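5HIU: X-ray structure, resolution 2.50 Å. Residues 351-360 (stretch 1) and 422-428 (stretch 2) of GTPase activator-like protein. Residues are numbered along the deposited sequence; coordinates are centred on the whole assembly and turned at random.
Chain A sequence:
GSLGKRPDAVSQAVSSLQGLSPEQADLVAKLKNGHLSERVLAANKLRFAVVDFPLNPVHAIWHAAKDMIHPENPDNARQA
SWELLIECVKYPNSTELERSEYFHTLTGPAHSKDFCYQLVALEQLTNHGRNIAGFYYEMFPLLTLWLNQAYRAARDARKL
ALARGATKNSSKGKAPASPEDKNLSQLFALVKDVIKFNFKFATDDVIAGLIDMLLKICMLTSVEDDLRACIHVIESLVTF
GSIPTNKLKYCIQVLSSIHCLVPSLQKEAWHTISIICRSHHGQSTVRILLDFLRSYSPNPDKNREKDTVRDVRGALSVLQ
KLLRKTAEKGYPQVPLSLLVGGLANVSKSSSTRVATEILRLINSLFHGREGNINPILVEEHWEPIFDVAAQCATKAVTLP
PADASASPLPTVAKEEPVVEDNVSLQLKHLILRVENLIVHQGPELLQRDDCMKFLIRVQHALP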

# COMPACT_ATOMS: atom_id res chain seq x y z
N SER A 351 10.66 -9.47 24.69
CA SER A 351 12.00 -9.26 25.22
C SER A 351 12.73 -8.16 24.43
O SER A 351 12.09 -7.40 23.71
CB SER A 351 12.76 -10.60 25.24
OG SER A 351 12.80 -11.18 23.94
N THR A 352 14.06 -8.10 24.58
CA THR A 352 14.91 -6.92 24.27
C THR A 352 14.28 -5.85 23.38
O THR A 352 13.92 -4.78 23.87
CB THR A 352 16.27 -7.32 23.64
OG1 THR A 352 16.06 -8.03 22.42
CG2 THR A 352 17.13 -8.16 24.60
N ARG A 353 14.16 -6.13 22.09
CA ARG A 353 13.72 -5.11 21.15
C ARG A 353 12.32 -4.53 21.45
O ARG A 353 12.11 -3.35 21.23
CB ARG A 353 13.81 -5.61 19.70
CG ARG A 353 15.24 -5.88 19.23
CD ARG A 353 15.28 -6.50 17.83
NE ARG A 353 16.54 -7.21 17.58
CZ ARG A 353 16.85 -7.81 16.43
NH1 ARG A 353 16.01 -7.78 15.40
NH2 ARG A 353 18.02 -8.44 16.30
N VAL A 354 11.38 -5.34 21.97
CA VAL A 354 10.01 -4.86 22.28
C VAL A 354 9.97 -3.99 23.53
O VAL A 354 9.47 -2.86 23.52
CB VAL A 354 9.01 -6.01 22.50
CG1 VAL A 354 7.71 -5.52 23.14
CG2 VAL A 354 8.73 -6.72 21.19
N ALA A 355 10.47 -4.53 24.63
CA ALA A 355 10.70 -3.72 25.79
C ALA A 355 11.42 -2.45 25.35
O ALA A 355 11.06 -1.37 25.80
CB ALA A 355 11.54 -4.49 26.81
N THR A 356 12.42 -2.57 24.48
CA THR A 356 13.13 -1.39 23.97
C THR A 356 12.17 -0.38 23.30
O THR A 356 12.35 0.83 23.47
CB THR A 356 14.27 -1.76 22.99
OG1 THR A 356 15.12 -2.74 23.59
CG2 THR A 356 15.11 -0.54 22.61
N GLU A 357 11.17 -0.87 22.56
CA GLU A 357 10.18 -0.00 21.87
C GLU A 357 9.21 0.66 22.85
O GLU A 357 9.09 1.89 22.86
CB GLU A 357 9.41 -0.76 20.78
CG GLU A 357 10.26 -1.12 19.58
CD GLU A 357 10.98 0.09 18.98
OE1 GLU A 357 10.33 0.89 18.23
OE2 GLU A 357 12.19 0.24 19.25
N ILE A 358 8.54 -0.15 23.67
CA ILE A 358 7.73 0.38 24.77
C ILE A 358 8.42 1.60 25.38
O ILE A 358 7.83 2.66 25.52
CB ILE A 358 7.50 -0.64 25.90
CG1 ILE A 358 6.71 -1.86 25.41
CG2 ILE A 358 6.76 0.03 27.05
CD1 ILE A 358 5.21 -1.65 25.26
N LEU A 359 9.69 1.41 25.74
CA LEU A 359 10.50 2.47 26.30
C LEU A 359 10.68 3.61 25.32
O LEU A 359 10.53 4.78 25.69
CB LEU A 359 11.88 1.95 26.72
CG LEU A 359 12.04 1.08 27.98
CD1 LEU A 359 13.51 0.87 28.32
CD2 LEU A 359 11.31 1.70 29.17
N ARG A 360 11.02 3.30 24.08
CA ARG A 360 11.34 4.36 23.10
C ARG A 360 10.15 5.29 22.92
O ARG A 360 10.32 6.50 22.80
CB ARG A 360 11.85 3.77 21.76
CG ARG A 360 11.82 4.76 20.59
CD ARG A 360 13.00 4.72 19.63
NE ARG A 360 13.26 3.37 19.12
CZ ARG A 360 14.45 2.75 19.16
NH1 ARG A 360 15.53 3.36 19.64
NH2 ARG A 360 14.56 1.52 18.68
N ASN A 422 20.32 -3.06 24.47
CA ASN A 422 19.22 -2.26 23.94
C ASN A 422 18.40 -1.59 25.05
O ASN A 422 18.62 -0.42 25.34
CB ASN A 422 18.31 -3.12 23.07
CG ASN A 422 18.58 -2.95 21.60
OD1 ASN A 422 19.40 -2.12 21.18
ND2 ASN A 422 17.88 -3.74 20.79
N VAL A 423 17.48 -2.32 25.67
CA VAL A 423 16.67 -1.79 26.76
C VAL A 423 17.51 -0.87 27.65
O VAL A 423 17.12 0.27 27.94
CB VAL A 423 16.08 -2.93 27.62
CG1 VAL A 423 15.69 -2.44 29.01
CG2 VAL A 423 14.89 -3.55 26.90
N SER A 424 18.66 -1.37 28.04
CA SER A 424 19.64 -0.62 28.82
C SER A 424 19.94 0.77 28.25
O SER A 424 20.22 1.70 29.00
CB SER A 424 20.93 -1.45 28.94
OG SER A 424 21.84 -0.90 29.86
N LEU A 425 19.89 0.92 26.93
CA LEU A 425 20.14 2.20 26.27
C LEU A 425 18.99 3.19 26.52
O LEU A 425 19.20 4.39 26.64
CB LEU A 425 20.34 2.03 24.74
CG LEU A 425 21.25 0.90 24.18
CD1 LEU A 425 21.09 0.76 22.67
CD2 LEU A 425 22.72 1.08 24.56
N GLN A 426 17.77 2.66 26.57
CA GLN A 426 16.57 3.50 26.73
C GLN A 426 16.38 3.95 28.18
O GLN A 426 15.97 5.08 28.43
CB GLN A 426 15.33 2.77 26.19
CG GLN A 426 15.32 2.57 24.68
CD GLN A 426 15.17 3.86 23.90
OE1 GLN A 426 14.19 4.59 24.08
NE2 GLN A 426 16.13 4.16 23.02
N LEU A 427 16.69 3.08 29.13
CA LEU A 427 16.63 3.45 30.55
C LEU A 427 17.58 4.59 30.87
O LEU A 427 17.18 5.58 31.46
CB LEU A 427 16.94 2.26 31.44
CG LEU A 427 15.70 1.48 31.87
CD1 LEU A 427 16.09 0.08 32.32
CD2 LEU A 427 14.98 2.21 32.99
N LYS A 428 18.84 4.46 30.46
CA LYS A 428 19.80 5.55 30.62
C LYS A 428 19.27 6.84 29.99
O LYS A 428 19.56 7.94 30.48
CB LYS A 428 21.16 5.19 30.03

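Stretch 1 is helical through Arg360 and stretch 2 is helical from Val423 to Lys428; both helices run on beyond the residues considered here. Their axes approach to 8.7 Å with 19° between the N-to-C directions, so the two run nearly parallel. The backbones are nearest at the start of stretch 2, where Thr356 CA and Val423 CA are 4.5 Å apart; one turn later Leu359 CA and Gln426 CA are 6.2 Å apart. Each helix carries its own i to i+4 bonds, Thr356 N to Thr352 O at 2.7 Å and Leu427 N to Val423 O at 3.1 Å among them. No hydrogen bond crosses between the stretches, and the 446 Å² buried between them, both sides summed, is therefore a matter of packing.

The centre of that packing is Val423, a knob whose side chain sits among Thr352, Ala355, Thr356 and Leu359. With chi1 in the t well, its CG2 lies 3.5 Å from Ala355 CB and 3.4 Å from Thr352 O, while CG1 lies 4.0 Å from Leu359 CD1. The single methyl of Ala355 lines this pocket while leaving room for the valine branch.

At the close approach of the backbones, the Thr356 hydroxyl is engaged within its own helix: OG1 donates to Thr352 O over a very short 2.4 Å. The same OG1 is 3.2 Å from Val423 N, but the angle is too poor for a hydrogen bond. Thr356 OG1 also lies 3.3 Å from Asn422 CB and 3.4 Å from Val423 CG2, and the threonine CG2 packs 3.7 Å from Gln426 CG.

Further along, Leu359 points toward stretch 2 and extends its m,t side chain over the next turn. Its CD1 reaches Gln426 CB at 3.4 Å and Leu427 CG at 4.2 Å, so, with Val423, it touches positions i, i+3 and i+4 of the second helix.

Gln426 has the largest covered area, 92 Å². Its aliphatic part packs against Thr356 and Leu359, and its m,m conformation brings OE1 to 3.0 Å from Arg360 CA. Although OE1 is also 3.4 Å from Arg360 N, the angle rules out a hydrogen bond; this oxygen is satisfied elsewhere in the structure. Burial of the amide thus does not leave OE1 without a partner.

The exposed margin is polar. Asn422 ND2 lies 3.7 Å from Arg353 CG, a contact with the arginine's aliphatic portion. Arg360 forms a salt bridge within stretch 1, its NH2 2.8 Å from Glu357 OE2.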